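Local coordinates for protein DynE8 (Micromonospora chersina, PDB 4AMM) that forms the acyltransferase domain of an iterative polyketide synthase of enediyne biosynthesis, the part that probably loads acyl units for chain building, at residues 158-170 with 382-396. Numbering follows the deposited sequence.
Sequences GIRWLDRLGARPV and TAALFAAGAVDDATP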
ATOM      1  N   GLY A 158      -1.006 -10.885   4.642  1.00 13.61           N
ATOM      2  CA  GLY A 158      -0.075  -9.868   5.186  1.00 11.70           C
ATOM      3  C   GLY A 158      -0.381  -9.500   6.614  1.00 11.42           C
ATOM      4  O   GLY A 158       0.608  -9.266   7.327  1.00 12.12           O
ATOM      5  N   ILE A 159      -1.638  -9.409   7.032  1.00 12.03           N
ATOM      6  CA  ILE A 159      -1.895  -9.134   8.435  1.00 12.33           C
ATOM      7  C   ILE A 159      -1.367 -10.314   9.276  1.00 12.92           C
ATOM      8  O   ILE A 159      -0.798 -10.051  10.357  1.00 13.40           O
ATOM      9  CB  ILE A 159      -3.381  -8.955   8.618  1.00 11.88           C
ATOM     10  CG1 ILE A 159      -3.830  -7.625   7.957  1.00 13.52           C
ATOM     11  CG2 ILE A 159      -3.761  -8.985  10.116  1.00 13.32           C
ATOM     12  CD1 ILE A 159      -5.345  -7.509   7.753  1.00 14.87           C
ATOM     13  N   ARG A 160      -1.506 -11.530   8.867  1.00 12.49           N
ATOM     14  CA  ARG A 160      -0.936 -12.694   9.621  1.00 11.93           C
ATOM     15  C   ARG A 160       0.578 -12.517   9.697  1.00 12.80           C
ATOM     16  O   ARG A 160       1.117 -12.862  10.817  1.00 14.64           O
ATOM     17  CB  ARG A 160      -1.239 -13.970   8.927  1.00 13.85           C
ATOM     18  CG  ARG A 160      -2.767 -14.339   9.105  1.00 14.51           C
ATOM     19  CD  ARG A 160      -3.058 -15.822   8.737  1.00 19.18           C
ATOM     20  NE  ARG A 160      -2.589 -16.218   7.413  1.00 19.00           N
ATOM     21  CZ  ARG A 160      -3.276 -16.165   6.246  1.00 21.96           C
ATOM     22  NH1 ARG A 160      -4.447 -15.612   6.205  1.00 22.45           N
ATOM     23  NH2 ARG A 160      -2.740 -16.618   5.122  1.00 27.84           N
ATOM     24  N   TRP A 161       1.270 -11.993   8.698  1.00 12.16           N
ATOM     25  CA  TRP A 161       2.729 -11.749   8.839  1.00 12.35           C
ATOM     26  C   TRP A 161       3.001 -10.679   9.827  1.00 12.56           C
ATOM     27  O   TRP A 161       3.901 -10.820  10.701  1.00 11.20           O
ATOM     28  CB  TRP A 161       3.262 -11.389   7.423  1.00 11.93           C
ATOM     29  CG  TRP A 161       4.754 -11.057   7.318  1.00 12.13           C
ATOM     30  CD1 TRP A 161       5.282  -9.863   7.043  1.00 13.50           C
ATOM     31  CD2 TRP A 161       5.796 -11.978   7.526  1.00 12.63           C
ATOM     32  NE1 TRP A 161       6.668  -9.977   7.031  1.00 12.97           N
ATOM     33  CE2 TRP A 161       6.998 -11.267   7.324  1.00 12.75           C
ATOM     34  CE3 TRP A 161       5.843 -13.339   7.816  1.00 13.56           C
ATOM     35  CZ2 TRP A 161       8.282 -11.886   7.440  1.00 15.78           C
ATOM     36  CZ3 TRP A 161       7.157 -13.971   7.912  1.00 14.32           C
ATOM     37  CH2 TRP A 161       8.328 -13.203   7.697  1.00 14.05           C
ATOM     38  N   LEU A 162       2.286  -9.573   9.775  1.00 10.99           N
ATOM     39  CA  LEU A 162       2.454  -8.532  10.819  1.00 11.85           C
ATOM     40  C   LEU A 162       2.181  -9.100  12.199  1.00 12.84           C
ATOM     41  O   LEU A 162       2.915  -8.739  13.186  1.00 13.53           O
ATOM     42  CB  LEU A 162       1.495  -7.303  10.641  1.00 14.13           C
ATOM     43  CG  LEU A 162       1.662  -6.609   9.304  1.00 14.57           C
ATOM     44  CD1 LEU A 162       0.581  -5.523   9.190  1.00 19.24           C
ATOM     45  CD2 LEU A 162       3.047  -5.968   9.153  1.00 15.59           C
ATOM     46  N   ASP A 163       1.164  -9.932  12.341  1.00 12.54           N
ATOM     47  CA  ASP A 163       0.877 -10.554  13.672  1.00 13.55           C
ATOM     48  C   ASP A 163       2.037 -11.503  14.091  1.00 11.72           C
ATOM     49  O   ASP A 163       2.453 -11.398  15.297  1.00 13.25           O
ATOM     50  CB  ASP A 163      -0.379 -11.412  13.588  1.00 15.28           C
ATOM     51  CG  ASP A 163      -1.681 -10.633  13.385  1.00 20.00           C
ATOM     52  OD1 ASP A 163      -1.753  -9.426  13.714  1.00 24.45           O
ATOM     53  OD2 ASP A 163      -2.612 -11.414  12.961  1.00 23.66           O
ATOM     54  N   ARG A 164       2.611 -12.247  13.190  1.00 11.57           N
ATOM     55  CA  ARG A 164       3.738 -13.152  13.538  1.00 11.94           C
ATOM     56  C   ARG A 164       4.898 -12.249  14.017  1.00 12.84           C
ATOM     57  O   ARG A 164       5.633 -12.691  14.927  1.00 12.97           O
ATOM     58  CB  ARG A 164       4.155 -13.965  12.332  1.00 12.85           C
ATOM     59  CG  ARG A 164       5.328 -14.923  12.603  1.00 14.50           C
ATOM     60  CD  ARG A 164       5.470 -15.871  11.481  1.00 16.17           C
ATOM     61  NE  ARG A 164       6.522 -16.769  11.907  1.00 19.93           N
ATOM     62  CZ  ARG A 164       6.861 -17.855  11.289  1.00 21.41           C
ATOM     63  NH1 ARG A 164       6.254 -18.146  10.130  1.00 25.51           N
ATOM     64  NH2 ARG A 164       7.830 -18.626  11.779  1.00 20.82           N
ATOM     65  N   LEU A 165       5.084 -11.065  13.458  1.00 11.55           N
ATOM     66  CA  LEU A 165       6.193 -10.168  13.821  1.00 12.19           C
ATOM     67  C   LEU A 165       5.909  -9.335  15.022  1.00 12.00           C
ATOM     68  O   LEU A 165       6.805  -8.635  15.507  1.00 13.03           O
ATOM     69  CB  LEU A 165       6.523  -9.245  12.620  1.00 12.33           C
ATOM     70  CG  LEU A 165       7.129  -9.898  11.381  1.00 15.35           C
ATOM     71  CD1 LEU A 165       7.052  -8.852  10.319  1.00 16.42           C
ATOM     72  CD2 LEU A 165       8.533 -10.308  11.603  1.00 18.67           C
ATOM     73  N   GLY A 166       4.665  -9.316  15.505  1.00 13.00           N
ATOM     74  CA  GLY A 166       4.305  -8.377  16.587  1.00 13.68           C
ATOM     75  C   GLY A 166       4.397  -6.923  16.161  1.00 13.69           C
ATOM     76  O   GLY A 166       4.765  -6.027  16.946  1.00 14.00           O
ATOM     77  N   ALA A 167       4.025  -6.589  14.942  1.00 12.52           N
ATOM     78  CA  ALA A 167       4.171  -5.212  14.485  1.00 12.45           C
ATOM     79  C   ALA A 167       3.337  -4.199  15.214  1.00 13.07           C
ATOM     80  O   ALA A 167       2.173  -4.475  15.574  1.00 15.44           O
ATOM     81  CB  ALA A 167       3.827  -5.189  12.937  1.00 13.65           C
ATOM     82  N   ARG A 168       3.932  -3.032  15.416  1.00 12.40           N
ATOM     83  CA  ARG A 168       3.216  -1.939  16.121  1.00 13.31           C
ATOM     84  C   ARG A 168       3.140  -0.636  15.295  1.00 12.54           C
ATOM     85  O   ARG A 168       3.737   0.371  15.585  1.00 16.31           O
ATOM     86  CB  ARG A 168       3.957  -1.623  17.397  1.00 14.89           C
ATOM     87  CG  ARG A 168       3.828  -2.768  18.430  1.00 17.98           C
ATOM     88  CD  ARG A 168       4.362  -2.333  19.820  1.00 21.12           C
ATOM     89  NE  ARG A 168       5.769  -2.021  19.672  1.00 23.94           N
ATOM     90  CZ  ARG A 168       6.519  -1.253  20.448  1.00 31.86           C
ATOM     91  NH1 ARG A 168       5.998  -0.645  21.505  1.00 31.50           N
ATOM     92  NH2 ARG A 168       7.806  -1.104  20.146  1.00 30.50           N
ATOM     93  N   PRO A 169       2.344  -0.655  14.238  1.00 14.30           N
ATOM     94  CA  PRO A 169       2.066   0.573  13.464  1.00 13.15           C
ATOM     95  C   PRO A 169       1.188   1.526  14.271  1.00 13.09           C
ATOM     96  O   PRO A 169       0.494   1.105  15.217  1.00 15.61           O
ATOM     97  CB  PRO A 169       1.315   0.051  12.210  1.00 14.72           C
ATOM     98  CG  PRO A 169       1.063  -1.322  12.425  1.00 20.05           C
ATOM     99  CD  PRO A 169       1.452  -1.777  13.824  1.00 14.46           C
ATOM    100  N   VAL A 170       1.209   2.780  13.848  1.00 13.61           N
ATOM    101  CA  VAL A 170       0.390   3.831  14.496  1.00 15.35           C
ATOM    102  C   VAL A 170      -1.050   3.811  13.982  1.00 15.43           C
ATOM    103  O   VAL A 170      -1.931   4.427  14.594  1.00 16.84           O
ATOM    104  CB  VAL A 170       1.007   5.243  14.333  1.00 16.85           C
ATOM    105  CG1 VAL A 170       2.412   5.345  14.992  1.00 20.15           C
ATOM    106  CG2 VAL A 170       1.091   5.677  12.904  1.00 18.12           C
ATOM    107  N   THR A 382       9.849  -6.033   5.383  1.00 12.53           N
ATOM    108  CA  THR A 382      10.226  -6.463   6.735  1.00 12.31           C
ATOM    109  C   THR A 382      11.446  -5.676   7.159  1.00 11.93           C
ATOM    110  O   THR A 382      11.577  -5.290   8.350  1.00 12.41           O
ATOM    111  CB  THR A 382      10.479  -7.957   6.768  1.00 13.32           C
ATOM    112  OG1 THR A 382       9.272  -8.628   6.314  1.00 12.97           O
ATOM    113  CG2 THR A 382      10.720  -8.431   8.178  1.00 14.46           C
ATOM    114  N   ALA A 383      12.377  -5.343   6.243  1.00 11.15           N
ATOM    115  CA  ALA A 383      13.537  -4.504   6.592  1.00 11.28           C
ATOM    116  C   ALA A 383      13.024  -3.153   7.054  1.00 11.63           C
ATOM    117  O   ALA A 383      13.567  -2.605   8.067  1.00 12.64           O
ATOM    118  CB  ALA A 383      14.449  -4.286   5.312  1.00 12.10           C
ATOM    119  N   ALA A 384      12.041  -2.533   6.425  1.00 11.88           N
ATOM    120  CA  ALA A 384      11.508  -1.276   6.802  1.00 11.17           C
ATOM    121  C   ALA A 384      10.922  -1.382   8.225  1.00 12.80           C
ATOM    122  O   ALA A 384      11.183  -0.491   9.067  1.00 12.11           O
ATOM    123  CB  ALA A 384      10.416  -0.773   5.814  1.00 13.20           C
ATOM    124  N   LEU A 385      10.086  -2.409   8.483  1.00 11.54           N
ATOM    125  CA  LEU A 385       9.455  -2.545   9.830  1.00 10.95           C
ATOM    126  C   LEU A 385      10.579  -2.677  10.829  1.00 12.13           C
ATOM    127  O   LEU A 385      10.418  -2.117  11.974  1.00 12.43           O
ATOM    128  CB  LEU A 385       8.611  -3.766   9.803  1.00 10.85           C
ATOM    129  CG  LEU A 385       7.307  -3.653   8.955  1.00 13.34           C
ATOM    130  CD1 LEU A 385       6.619  -4.952   8.785  1.00 14.44           C
ATOM    131  CD2 LEU A 385       6.309  -2.700   9.629  1.00 14.00           C
ATOM    132  N   PHE A 386      11.619  -3.451  10.582  1.00 10.75           N
ATOM    133  CA  PHE A 386      12.665  -3.661  11.596  1.00 11.10           C
ATOM    134  C   PHE A 386      13.423  -2.391  11.828  1.00 13.11           C
ATOM    135  O   PHE A 386      13.600  -1.941  12.971  1.00 11.76           O
ATOM    136  CB  PHE A 386      13.593  -4.834  11.194  1.00 12.13           C
ATOM    137  CG  PHE A 386      14.710  -5.068  12.184  1.00 11.33           C
ATOM    138  CD1 PHE A 386      14.451  -5.896  13.289  1.00 12.29           C
ATOM    139  CD2 PHE A 386      15.918  -4.445  12.046  1.00 11.40           C
ATOM    140  CE1 PHE A 386      15.459  -6.095  14.242  1.00 11.24           C
ATOM    141  CE2 PHE A 386      16.917  -4.610  12.994  1.00 12.29           C
ATOM    142  CZ  PHE A 386      16.690  -5.492  14.104  1.00 13.99           C
ATOM    143  N   ALA A 387      13.913  -1.702  10.801  1.00 12.26           N
ATOM    144  CA  ALA A 387      14.759  -0.526  10.995  1.00 11.73           C
ATOM    145  C   ALA A 387      13.954   0.544  11.674  1.00 11.74           C
ATOM    146  O   ALA A 387      14.516   1.284  12.515  1.00 13.75           O
ATOM    147  CB  ALA A 387      15.344  -0.054   9.670  1.00 13.67           C
ATOM    148  N   ALA A 388      12.686   0.717  11.356  1.00 11.58           N
ATOM    149  CA  ALA A 388      11.844   1.748  11.937  1.00 13.72           C
ATOM    150  C   ALA A 388      11.416   1.400  13.352  1.00 14.99           C
ATOM    151  O   ALA A 388      10.781   2.234  14.017  1.00 15.99           O
ATOM    152  CB  ALA A 388      10.604   1.999  11.045  1.00 17.20           C
ATOM    153  N   GLY A 389      11.759   0.189  13.836  1.00 12.89           N
ATOM    154  CA  GLY A 389      11.442  -0.167  15.213  1.00 14.38           C
ATOM    155  C   GLY A 389      10.022  -0.597  15.371  1.00 13.26           C
ATOM    156  O   GLY A 389       9.600  -0.727  16.554  1.00 15.64           O
ATOM    157  N   ALA A 390       9.283  -0.909  14.306  1.00 12.92           N
ATOM    158  CA  ALA A 390       7.898  -1.400  14.474  1.00 12.28           C
ATOM    159  C   ALA A 390       7.863  -2.915  14.771  1.00 12.45           C
ATOM    160  O   ALA A 390       6.827  -3.380  15.231  1.00 13.31           O
ATOM    161  CB  ALA A 390       7.054  -1.079  13.250  1.00 13.57           C
ATOM    162  N   VAL A 391       8.939  -3.649  14.502  1.00 10.84           N
ATOM    163  CA  VAL A 391       9.068  -5.053  14.849  1.00 11.02           C
ATOM    164  C   VAL A 391      10.420  -5.243  15.491  1.00 12.71           C
ATOM    165  O   VAL A 391      11.381  -4.502  15.139  1.00 12.76           O
ATOM    166  CB  VAL A 391       8.855  -6.055  13.668  1.00 11.40           C
ATOM    167  CG1 VAL A 391       7.485  -5.859  13.034  1.00 12.89           C
ATOM    168  CG2 VAL A 391       9.967  -5.907  12.601  1.00 13.95           C
ATOM    169  N   ASP A 392      10.532  -6.205  16.397  1.00 11.49           N
ATOM    170  CA  ASP A 392      11.817  -6.384  17.089  1.00 11.46           C
ATOM    171  C   ASP A 392      12.627  -7.573  16.687  1.00 11.06           C
ATOM    172  O   ASP A 392      13.752  -7.724  17.128  1.00 12.01           O
ATOM    173  CB  ASP A 392      11.514  -6.505  18.571  1.00 13.61           C
ATOM    174  CG  ASP A 392      11.146  -5.141  19.171  1.00 19.98           C
ATOM    175  OD1 ASP A 392      11.447  -4.014  18.626  1.00 19.92           O
ATOM    176  OD2 ASP A 392      10.566  -5.193  20.297  1.00 21.02           O
ATOM    177  N   ASP A 393      12.116  -8.374  15.724  1.00 10.52           N
ATOM    178  CA  ASP A 393      12.720  -9.727  15.493  1.00 10.57           C
ATOM    179  C   ASP A 393      12.449 -10.106  14.052  1.00 11.65           C
ATOM    180  O   ASP A 393      11.277 -10.327  13.709  1.00 13.39           O
ATOM    181  CB  ASP A 393      12.093 -10.713  16.523  1.00 10.36           C
ATOM    182  CG  ASP A 393      12.653 -12.067  16.495  1.00 11.25           C
ATOM    183  OD1 ASP A 393      13.315 -12.469  15.451  1.00 11.99           O
ATOM    184  OD2 ASP A 393      12.473 -12.855  17.456  1.00 12.26           O
ATOM    185  N   ALA A 394      13.500 -10.161  13.235  1.00 11.11           N
ATOM    186  CA  ALA A 394      13.346 -10.516  11.835  1.00 11.77           C
ATOM    187  C   ALA A 394      13.575 -11.993  11.588  1.00 12.58           C
ATOM    188  O   ALA A 394      13.510 -12.476  10.406  1.00 12.75           O
ATOM    189  CB  ALA A 394      14.394  -9.662  11.047  1.00 12.63           C
ATOM    190  N   THR A 395      13.775 -12.827  12.618  1.00 12.76           N
ATOM    191  CA  THR A 395      13.950 -14.289  12.418  1.00 10.67           C
ATOM    192  C   THR A 395      12.795 -14.989  11.625  1.00 13.36           C
ATOM    193  O   THR A 395      13.144 -15.971  10.970  1.00 13.85           O
ATOM    194  CB  THR A 395      14.287 -15.090  13.695  1.00 12.54           C
ATOM    195  OG1 THR A 395      13.166 -15.003  14.581  1.00 13.01           O
ATOM    196  CG2 THR A 395      15.564 -14.588  14.345  1.00 11.72           C
ATOM    197  N   PRO A 396      11.525 -14.509  11.692  1.00 12.52           N
ATOM    198  CA  PRO A 396      10.491 -15.199  10.886  1.00 13.06           C
ATOM    199  C   PRO A 396      10.870 -15.235   9.392  1.00 13.63           C
ATOM    200  O   PRO A 396      10.389 -16.168   8.714  1.00 15.22           O
ATOM    201  CB  PRO A 396       9.249 -14.357  11.150  1.00 15.18           C
ATOM    202  CG  PRO A 396       9.433 -13.825  12.498  1.00 15.51           C
ATOM    203  CD  PRO A 396      10.934 -13.471  12.559  1.00 13.94           C
TER
HETATM  204  O   HOH W   1       7.922  -7.023  17.535  1.00 15.14           O
HETATM  205  O   HOH W   2       9.400  -9.252  15.387  1.00 15.43           O
HETATM  206  O   HOH W   3       7.139  -4.376  17.906  1.00 21.69           O
HETATM  207  O   HOH W   4       9.150  -2.826  18.127  1.00 29.41           O
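The indole of Trp-161 meets Thr-382 and Pro-396 at its edge, while Leu-165 CD1 sits 3.5 Å over one face, nearer margin than middle. Trp-161 NE1 donates to Thr-382 OG1 (3.0 Å, 149° at the hydrogen), nearly in the ring plane; the hydroxyl serves two partners, accepting here while donating to Met-378 O. CG anti to the backbone N (chi1 179°) swings the indole out to both neighbours, with CH2 3.8 Å from Pro-396 CB. Over one face of the Arg-164 guanidinium lies Pro-396 CA. Leu-165 fills the middle, its CB 3.5 Å from Val-391 CG1 and its CD2 against Pro-396 CG; Leu-162 CD2 meets Leu-385 CD1 nearby. Losing the indole to an alanine is likely to leave Thr-382 OG1 without this donor and a gap beside Pro-396. Gly-166 and Gly-389, lacking side chains, take positive phi at little cost in Schellman motifs; beyond, Arg-168 N makes a backbone hydrogen bond to Ala-390 O (2.9 Å). Four waters bridge the segments; water 4 joins Arg-168 NH2 to Gly-389 O and Asp-392 OD1, itself salt-bridged to Arg-53. An apolar centre between an indole hydrogen bond and a hydrated margin thus ties helix 144-165 and its following loop to helix 376-387 and the chain beyond.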